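Local structure of nitrogenase molybdenum-iron protein alpha chain (Clostridium pasteurianum, 4WES) at residues Thr73-Cys79 and Ala143-Val147; Gly118-Lys124 and Asp152-Val157; Lys333-Lys337 and Leu503-Tyr508. The protein forms, with the beta chain, the molybdenum-iron component of nitrogenase, which carries the metal clusters used in the ATP-dependent reduction of dinitrogen to ammonium. All coordinates share one frame; numbering follows the deposited sequence. Where two conformers were deposited one is given.

Contact 1: residues Thr73-Cys79 and Ala143-Val147. With CLF (Fe(8)-S(7) cluster), chain H.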
loop_
_atom_site.group_PDB
_atom_site.type_symbol
_atom_site.label_atom_id
_atom_site.label_comp_id
_atom_site.label_asym_id
_atom_site.label_seq_id
_atom_site.Cartn_x
_atom_site.Cartn_y
_atom_site.Cartn_z
ATOM N N THR A 73 -2.967 -6.378 -35.110
ATOM C CA THR A 73 -1.803 -7.213 -35.386
ATOM C C THR A 73 -2.274 -8.597 -35.828
ATOM O O THR A 73 -2.987 -9.266 -35.094
ATOM C CB THR A 73 -0.933 -7.359 -34.129
ATOM O OG1 THR A 73 -0.533 -6.037 -33.715
ATOM C CG2 THR A 73 0.245 -8.259 -34.366
ATOM N N HIS A 74 -1.856 -8.983 -37.029
ATOM C CA HIS A 74 -2.171 -10.320 -37.519
ATOM C C HIS A 74 -0.984 -11.237 -37.170
ATOM O O HIS A 74 0.045 -11.217 -37.846
ATOM C CB HIS A 74 -2.464 -10.316 -39.012
ATOM C CG HIS A 74 -2.923 -11.639 -39.524
ATOM N ND1 HIS A 74 -3.801 -12.452 -38.838
ATOM C CD2 HIS A 74 -2.583 -12.291 -40.655
ATOM C CE1 HIS A 74 -4.026 -13.529 -39.572
ATOM N NE2 HIS A 74 -3.312 -13.446 -40.683
ATOM N N GLY A 75 -1.108 -11.961 -36.060
ATOM C CA GLY A 75 0.020 -12.739 -35.552
ATOM C C GLY A 75 -0.395 -13.394 -34.271
ATOM O O GLY A 75 -1.515 -13.212 -33.798
ATOM N N PRO A 76 0.517 -14.210 -33.698
ATOM C CA PRO A 76 0.324 -14.709 -32.350
ATOM C C PRO A 76 0.454 -13.560 -31.344
ATOM O O PRO A 76 0.695 -12.405 -31.727
ATOM C CB PRO A 76 1.374 -15.827 -32.218
ATOM C CG PRO A 76 2.117 -15.854 -33.542
ATOM C CD PRO A 76 1.863 -14.492 -34.172
ATOM N N ILE A 77 0.189 -13.833 -30.076
ATOM C CA ILE A 77 -0.210 -12.735 -29.196
ATOM C C ILE A 77 0.905 -11.755 -28.814
ATOM O O ILE A 77 0.580 -10.589 -28.521
ATOM C CB ILE A 77 -0.886 -13.286 -27.909
ATOM C CG1 ILE A 77 -1.708 -12.203 -27.208
ATOM C CG2 ILE A 77 0.136 -13.910 -26.961
ATOM C CD1 ILE A 77 -2.840 -11.642 -28.062
ATOM N N GLY A 78 2.157 -12.207 -28.753
ATOM C CA GLY A 78 3.183 -11.329 -28.254
ATOM C C GLY A 78 3.408 -10.089 -29.082
ATOM O O GLY A 78 3.559 -8.990 -28.542
ATOM N N CYS A 79 3.459 -10.264 -30.397
ATOM C CA CYS A 79 3.580 -9.034 -31.215
ATOM C C CYS A 79 2.611 -7.950 -30.809
ATOM O O CYS A 79 2.921 -6.764 -30.844
ATOM C CB CYS A 79 3.431 -9.386 -32.685
ATOM S SG CYS A 79 4.391 -10.796 -33.264
ATOM N N ALA A 143 1.277 -7.351 -40.586
ATOM C CA ALA A 143 1.870 -8.672 -40.625
ATOM C C ALA A 143 2.955 -8.840 -39.549
ATOM O O ALA A 143 3.602 -7.891 -39.141
ATOM C CB ALA A 143 2.461 -8.963 -41.996
ATOM N N THR A 144 3.139 -10.088 -39.165
ATOM C CA THR A 144 4.140 -10.531 -38.213
ATOM C C THR A 144 4.876 -11.729 -38.836
ATOM O O THR A 144 4.478 -12.221 -39.893
ATOM C CB THR A 144 3.502 -10.932 -36.884
ATOM O OG1 THR A 144 2.629 -12.017 -37.109
ATOM C CG2 THR A 144 2.818 -9.769 -36.237
ATOM N N CYS A 145 5.925 -12.223 -38.161
ATOM C CA CYS A 145 6.756 -13.306 -38.698
ATOM C C CYS A 145 6.051 -14.405 -39.499
ATOM O O CYS A 145 6.528 -14.722 -40.593
ATOM C CB CYS A 145 7.623 -13.903 -37.584
ATOM S SG CYS A 145 8.998 -12.841 -37.085
ATOM N N PRO A 146 4.983 -15.045 -38.977
ATOM C CA PRO A 146 4.456 -16.199 -39.725
ATOM C C PRO A 146 3.643 -15.883 -40.983
ATOM O O PRO A 146 3.384 -16.780 -41.769
ATOM C CB PRO A 146 3.575 -16.915 -38.724
ATOM C CG PRO A 146 3.537 -16.099 -37.519
ATOM C CD PRO A 146 4.343 -14.894 -37.665
ATOM N N VAL A 147 3.172 -14.641 -41.138
ATOM C CA VAL A 147 2.058 -14.328 -42.032
ATOM C C VAL A 147 2.329 -14.663 -43.510
ATOM O O VAL A 147 1.560 -15.376 -44.154
ATOM C CB VAL A 147 1.670 -12.846 -41.872
ATOM C CG1 VAL A 147 0.720 -12.398 -42.978
ATOM C CG2 VAL A 147 1.064 -12.629 -40.520
HETATM FE FE1 CLF H . 8.381 -11.409 -35.377
HETATM FE FE2 CLF H . 9.021 -11.027 -32.994
HETATM FE FE3 CLF H . 8.723 -8.771 -34.561
HETATM FE FE4 CLF H . 6.620 -10.298 -33.786
HETATM S S1 CLF H . 7.230 -12.603 -33.664
HETATM S S2A CLF H . 10.378 -10.388 -34.730
HETATM S S4A CLF H . 7.963 -9.056 -32.427
HETATM S S3A CLF H . 7.036 -9.592 -35.949
HETATM FE FE5 CLF H . 4.854 -11.836 -31.254
HETATM FE FE6 CLF H . 5.630 -15.295 -31.973
HETATM FE FE7 CLF H . 5.901 -13.814 -29.672
HETATM FE FE8 CLF H . 7.810 -13.100 -31.427
HETATM S S2B CLF H . 4.065 -13.893 -31.054
HETATM S S3B CLF H . 7.499 -15.201 -30.614
HETATM S S4B CLF H . 6.731 -11.677 -29.950
#
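His74 and Ala143 run side by side in the same direction, their CA atoms 5.4 Å apart, near the C-terminal ends of the neighbouring parallel strands 69-74 and 138-143, where the chain turns toward the Fe(8)-S(7) cluster. This illustrates a general design of alpha/beta folds: the loops leaving the C-terminal ends of parallel strands build the site. Thr144 ties the two loops together. Its OG1, set between the backbone N and the carbonyl carbon (chi1 62°), donates to His74 O at 2.8 Å, only 17° from the carbonyl plane. Its methyl CG2, anti to the carbonyl carbon, lies 3.5 Å from both Thr73 CG2 and Cys79 SG, which places a methyl against the bridging sulfur. Val147 CG2 also approaches His74, obliquely to its ring and 3.7 Å from CD2. Pro76 leans on Pro146 through CD and CG, and its CB meets S2B of the cluster.

Cys79 and Cys145 grip the cluster from the two segments. Cys145 SG binds the iron FE1, whereas Cys79 SG bridges the irons FE4 and FE5 at 2.3 Å each. Cys53 is a further ligand, and the cluster is shared with the beta chain, whose Ser141 and Thr110 pack on Pro76 and Pro146. Cys79 N also lies 2.3 Å from FE5, consistent with the amide ligation known for the oxidised P-cluster.

Contact 2: residues Gly118-Lys124 and Asp152-Val157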
loop_
_atom_site.group_PDB
_atom_site.type_symbol
_atom_site.label_atom_id
_atom_site.label_comp_id
_atom_site.label_asym_id
_atom_site.label_seq_id
_atom_site.Cartn_x
_atom_site.Cartn_y
_atom_site.Cartn_z
ATOM N N GLY A 118 -4.055 -21.716 -42.401
ATOM C CA GLY A 118 -4.184 -20.318 -42.864
ATOM C C GLY A 118 -4.927 -19.468 -41.876
ATOM O O GLY A 118 -5.807 -19.962 -41.164
ATOM N N GLY A 119 -4.579 -18.188 -41.834
ATOM C CA GLY A 119 -5.194 -17.259 -40.895
ATOM C C GLY A 119 -6.110 -16.231 -41.474
ATOM O O GLY A 119 -6.597 -15.363 -40.757
ATOM N N VAL A 120 -6.409 -16.354 -42.762
ATOM C CA VAL A 120 -7.173 -15.300 -43.426
ATOM C C VAL A 120 -8.622 -15.215 -43.005
ATOM O O VAL A 120 -9.179 -14.123 -42.941
ATOM C CB VAL A 120 -7.084 -15.405 -44.966
ATOM C CG1 VAL A 120 -5.668 -15.102 -45.448
ATOM C CG2 VAL A 120 -7.580 -16.755 -45.478
ATOM N N ASN A 121 -9.241 -16.331 -42.647
ATOM C CA ASN A 121 -10.639 -16.235 -42.189
ATOM C C ASN A 121 -10.733 -15.606 -40.820
ATOM O O ASN A 121 -11.630 -14.806 -40.585
ATOM C CB ASN A 121 -11.305 -17.602 -42.176
ATOM C CG ASN A 121 -11.636 -18.067 -43.555
ATOM O OD1 ASN A 121 -11.618 -19.262 -43.832
ATOM N ND2 ASN A 121 -11.931 -17.114 -44.440
ATOM N N LYS A 122 -9.776 -15.877 -39.931
ATOM C CA LYS A 122 -9.803 -15.242 -38.642
ATOM C C LYS A 122 -9.543 -13.747 -38.775
ATOM O O LYS A 122 -10.138 -12.926 -38.087
ATOM C CB LYS A 122 -8.791 -15.885 -37.693
ATOM C CG LYS A 122 -8.952 -15.456 -36.238
ATOM C CD LYS A 122 -8.076 -16.243 -35.288
ATOM C CE LYS A 122 -8.484 -16.044 -33.847
ATOM N NZ LYS A 122 -7.508 -16.714 -32.940
ATOM N N LEU A 123 -8.626 -13.388 -39.678
ATOM C CA LEU A 123 -8.345 -11.987 -39.917
ATOM C C LEU A 123 -9.597 -11.260 -40.434
ATOM O O LEU A 123 -9.942 -10.184 -39.953
ATOM C CB LEU A 123 -7.194 -11.802 -40.897
ATOM C CG LEU A 123 -6.858 -10.391 -41.281
ATOM C CD1 LEU A 123 -6.528 -9.540 -40.066
ATOM C CD2 LEU A 123 -5.735 -10.396 -42.289
ATOM N N LYS A 124 -10.260 -11.832 -41.441
ATOM C CA LYS A 124 -11.512 -11.234 -41.933
ATOM C C LYS A 124 -12.489 -11.042 -40.787
ATOM O O LYS A 124 -13.085 -9.969 -40.627
ATOM C CB LYS A 124 -12.140 -12.173 -42.982
ATOM C CG LYS A 124 -13.583 -11.837 -43.322
ATOM C CD LYS A 124 -14.150 -12.727 -44.407
ATOM C CE LYS A 124 -14.200 -14.174 -44.036
ATOM N NZ LYS A 124 -15.264 -14.510 -43.041
ATOM N N ASP A 152 -0.837 -16.254 -46.077
ATOM C CA ASP A 152 -1.923 -15.312 -45.894
ATOM C C ASP A 152 -1.681 -14.051 -46.721
ATOM O O ASP A 152 -0.701 -13.376 -46.552
ATOM C CB ASP A 152 -2.048 -14.906 -44.423
ATOM C CG ASP A 152 -2.737 -15.936 -43.534
ATOM O OD1 ASP A 152 -2.999 -17.088 -43.963
ATOM O OD2 ASP A 152 -3.008 -15.582 -42.364
ATOM N N ASP A 153 -2.638 -13.696 -47.574
ATOM C CA ASP A 153 -2.598 -12.482 -48.389
ATOM C C ASP A 153 -3.429 -11.405 -47.692
ATOM O O ASP A 153 -4.648 -11.243 -47.941
ATOM C CB ASP A 153 -3.073 -12.749 -49.804
ATOM C CG ASP A 153 -2.987 -11.517 -50.704
ATOM O OD1 ASP A 153 -2.755 -10.416 -50.197
ATOM O OD2 ASP A 153 -3.140 -11.650 -51.942
ATOM N N ILE A 154 -2.780 -10.651 -46.827
ATOM C CA ILE A 154 -3.501 -9.672 -46.033
ATOM C C ILE A 154 -3.960 -8.491 -46.872
ATOM O O ILE A 154 -4.946 -7.819 -46.543
ATOM C CB ILE A 154 -2.717 -9.206 -44.788
ATOM C CG1 ILE A 154 -1.420 -8.469 -45.160
ATOM C CG2 ILE A 154 -2.460 -10.385 -43.870
ATOM C CD1 ILE A 154 -0.770 -7.713 -43.998
ATOM N N LEU A 155 -3.259 -8.212 -47.965
ATOM C CA LEU A 155 -3.685 -7.131 -48.857
ATOM C C LEU A 155 -5.085 -7.451 -49.416
ATOM O O LEU A 155 -5.973 -6.579 -49.445
ATOM C CB LEU A 155 -2.684 -6.943 -50.013
ATOM C CG LEU A 155 -2.818 -5.760 -50.943
ATOM C CD1 LEU A 155 -2.412 -4.472 -50.297
ATOM C CD2 LEU A 155 -1.966 -5.948 -52.189
ATOM N N ALA A 156 -5.266 -8.672 -49.887
ATOM C CA ALA A 156 -6.541 -9.089 -50.446
ATOM C C ALA A 156 -7.647 -9.151 -49.394
ATOM O O ALA A 156 -8.785 -8.718 -49.642
ATOM C CB ALA A 156 -6.367 -10.409 -51.157
ATOM N N VAL A 157 -7.326 -9.668 -48.202
ATOM C CA VAL A 157 -8.295 -9.681 -47.123
ATOM C C VAL A 157 -8.772 -8.275 -46.792
ATOM O O VAL A 157 -9.970 -8.011 -46.632
ATOM C CB VAL A 157 -7.765 -10.380 -45.856
ATOM C CG1 VAL A 157 -8.756 -10.276 -44.724
ATOM C CG2 VAL A 157 -7.454 -11.825 -46.154
#
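Asp152 OD2 has two partners, a weak one in Gly119 N at 3.1 Å and a second in His74 NE2 of strand 69-74. The stronger hold on the glycine falls to the other oxygen: Gly119 N donates to Asp152 OD1 at 2.9 Å, nearly straight at 163°, on the syn lone pair. With a bond to each oxygen, the carboxylate cannot easily rotate. It receives the N-H of Gly119, the N-cap residue of helix 120-134, and the helix end would probably stabilise its negative charge, a familiar principle of helix starts.

Beyond this polar end the helices meet through branched aliphatic side chains. Val120 CG1 lies against Asp152 CG, while Val120 CB faces Val157 CG2 at 3.8 Å. Leu123, its CG anti to the backbone N (chi1 177°), extends CD2 across to Ile154 CG2 at 3.6 Å and to Val157 CG1. The second helix has its own cap: Asp153 OD1 accepts from Ala156 N, which approaches from above the carboxylate plane.

Helices 120-134 and 154-165 thus pack together beside the parallel sheet, Leu123 and Ile154 both reaching Val141 of strand 138-143 and His74 of strand 69-74, while Asp152 and Ile154 also touch Val147 of helix 146-149.

Contact 3: residues Lys333-Lys337 and Leu503-Tyr508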
loop_
_atom_site.group_PDB
_atom_site.type_symbol
_atom_site.label_atom_id
_atom_site.label_comp_id
_atom_site.label_asym_id
_atom_site.label_seq_id
_atom_site.Cartn_x
_atom_site.Cartn_y
_atom_site.Cartn_z
ATOM N N LYS A 333 25.133 22.775 -12.324
ATOM C CA LYS A 333 25.152 21.458 -11.721
ATOM C C LYS A 333 25.775 20.374 -12.582
ATOM O O LYS A 333 26.197 19.320 -12.062
ATOM C CB LYS A 333 23.733 21.058 -11.326
ATOM C CG LYS A 333 23.141 21.908 -10.215
ATOM C CD LYS A 333 23.898 21.780 -8.904
ATOM C CE LYS A 333 23.138 22.449 -7.769
ATOM N NZ LYS A 333 23.758 22.206 -6.431
ATOM N N LEU A 334 25.826 20.593 -13.908
ATOM C CA LEU A 334 26.238 19.542 -14.829
ATOM C C LEU A 334 27.495 19.848 -15.609
ATOM O O LEU A 334 28.078 18.932 -16.194
ATOM C CB LEU A 334 25.109 19.200 -15.805
ATOM C CG LEU A 334 23.826 18.721 -15.157
ATOM C CD1 LEU A 334 22.732 18.700 -16.225
ATOM C CD2 LEU A 334 24.014 17.370 -14.498
ATOM N N GLN A 335 27.946 21.096 -15.628
ATOM C CA GLN A 335 29.038 21.403 -16.512
ATOM C C GLN A 335 30.290 20.612 -16.133
ATOM O O GLN A 335 30.590 20.389 -14.955
ATOM C CB GLN A 335 29.322 22.892 -16.638
ATOM C CG GLN A 335 29.802 23.512 -15.390
ATOM C CD GLN A 335 29.904 25.035 -15.532
ATOM O OE1 GLN A 335 30.040 25.569 -16.642
ATOM N NE2 GLN A 335 29.825 25.730 -14.421
ATOM N N GLY A 336 31.026 20.220 -17.161
ATOM C CA GLY A 336 32.249 19.442 -16.965
ATOM C C GLY A 336 32.069 17.970 -16.907
ATOM O O GLY A 336 33.062 17.238 -16.789
ATOM N N LYS A 337 30.840 17.495 -16.973
ATOM C CA LYS A 337 30.588 16.068 -16.985
ATOM C C LYS A 337 30.590 15.539 -18.407
ATOM O O LYS A 337 30.510 16.302 -19.377
ATOM C CB LYS A 337 29.264 15.800 -16.293
ATOM C CG LYS A 337 29.326 16.205 -14.842
ATOM C CD LYS A 337 28.059 15.984 -14.107
ATOM C CE LYS A 337 28.088 16.568 -12.735
ATOM N NZ LYS A 337 29.048 15.830 -11.882
ATOM N N LEU A 503 17.674 15.171 -14.983
ATOM C CA LEU A 503 19.068 14.827 -15.143
ATOM C C LEU A 503 19.871 15.189 -13.899
ATOM O O LEU A 503 20.645 14.362 -13.372
ATOM C CB LEU A 503 19.637 15.456 -16.394
ATOM C CG LEU A 503 21.088 15.048 -16.724
ATOM C CD1 LEU A 503 21.259 13.554 -16.751
ATOM C CD2 LEU A 503 21.473 15.685 -18.049
ATOM N N VAL A 504 19.690 16.404 -13.412
ATOM C CA VAL A 504 20.338 16.817 -12.153
ATOM C C VAL A 504 19.906 15.888 -11.035
ATOM O O VAL A 504 20.740 15.394 -10.249
ATOM C CB VAL A 504 19.981 18.292 -11.822
ATOM C CG1 VAL A 504 20.474 18.635 -10.416
ATOM C CG2 VAL A 504 20.564 19.205 -12.846
ATOM N N ASN A 505 18.608 15.594 -10.927
ATOM C CA ASN A 505 18.148 14.711 -9.869
ATOM C C ASN A 505 18.843 13.339 -9.944
ATOM O O ASN A 505 19.138 12.714 -8.918
ATOM C CB ASN A 505 16.628 14.542 -9.931
ATOM C CG ASN A 505 15.870 15.743 -9.434
ATOM O OD1 ASN A 505 16.469 16.692 -8.957
ATOM N ND2 ASN A 505 14.538 15.683 -9.521
ATOM N N GLY A 506 19.043 12.831 -11.166
ATOM C CA GLY A 506 19.724 11.563 -11.330
ATOM C C GLY A 506 21.167 11.594 -10.870
ATOM O O GLY A 506 21.619 10.706 -10.131
ATOM N N ILE A 507 21.911 12.618 -11.288
ATOM C CA ILE A 507 23.313 12.695 -10.967
ATOM C C ILE A 507 23.531 12.812 -9.469
ATOM O O ILE A 507 24.470 12.216 -8.945
ATOM C CB ILE A 507 23.967 13.899 -11.692
ATOM C CG1 ILE A 507 24.063 13.677 -13.204
ATOM C CG2 ILE A 507 25.334 14.254 -11.116
ATOM C CD1 ILE A 507 25.041 12.612 -13.667
ATOM N N TYR A 508 22.680 13.569 -8.803
ATOM C CA TYR A 508 22.861 13.919 -7.383
ATOM C C TYR A 508 22.092 13.010 -6.427
ATOM O O TYR A 508 22.065 13.262 -5.219
ATOM C CB TYR A 508 22.564 15.420 -7.179
ATOM C CG TYR A 508 23.629 16.268 -7.818
ATOM C CD1 TYR A 508 24.742 16.645 -7.125
ATOM C CD2 TYR A 508 23.526 16.708 -9.118
ATOM C CE1 TYR A 508 25.727 17.413 -7.696
ATOM C CE2 TYR A 508 24.513 17.446 -9.710
ATOM C CZ TYR A 508 25.625 17.812 -9.000
ATOM O OH TYR A 508 26.627 18.573 -9.566
HETATM O O HOH W 1 26.662 20.847 -6.952
HETATM O O HOH W 2 28.763 16.434 -9.161
#
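Lys333, in the last turn of helix 306-334, meets helix 492-507 and the Tyr508 that follows it through both its backbone and the base of its side chain. Its carbonyl O receives the Tyr508 hydroxyl at 2.6 Å, in the carbonyl plane and on a lone pair, with a C=O...OH angle of 133°. The oxygen lies at the edge of the phenol ring, near its plane. CB of Lys333 touches both Val504 CG2 and Tyr508 CE2, each 4.0 Å away. The chain bends at chi2 (-63°) in one of two conformers, so the long cation-pi approach of its NZ to the Tyr508 ring, and the water link from that NZ to Tyr508 OH, are doubtful.

Leu334 makes most of the apolar contacts. Its two methyls split between neighbours: CD1 meets Leu503 CD2 at 3.7 Å, and CD2 meets Ile507 CG1 at 3.9 Å, while CG leans on Val504 CG2. A type II turn from Leu334 to Lys337, with Gly336 at positive phi, then reverses the chain.

The Lys337 side chain slides past that of Ile507 in the opposite direction, its CE 3.9 Å from Ile507 CG2. A water accepts from Lys337 NZ at 2.8 Å and makes a weak bond to Tyr508 OH.

The arrangement exemplifies the alpha-to-beta step of a Rossmann-like alpha/beta domain: helix 306-334 ends, turns tightly and enters strand 338-343, while helix 492-507 packs against Leu334 and Lys337, the two ends of the turn, and reaches Met460 and Phe462 of the adjoining edge strand 460-462.

Starting from the N terminus, contact 1 opens at Thr73-Cys79 and contact 2 at Gly118-Lys124; contact 1 closes at Ala143-Val147 before contact 2 closes at Asp152-Val157, so the two cross. Their loops span 63 and 27 residues. Contact 1 joins the loops after two strands, contact 2 the helices 120-134 and 154-165 beside the same sheet, and they touch directly, Val147 O lying 3.2 Å from Asp152 N in a probable hydrogen bond. Contact 3 follows in series, closing a 165-residue loop in the domain of the mixed sheet. Its centre is about 53 Å from that of contact 2, on the opposite side of the chain's centre, and about 43 Å from that of contact 1.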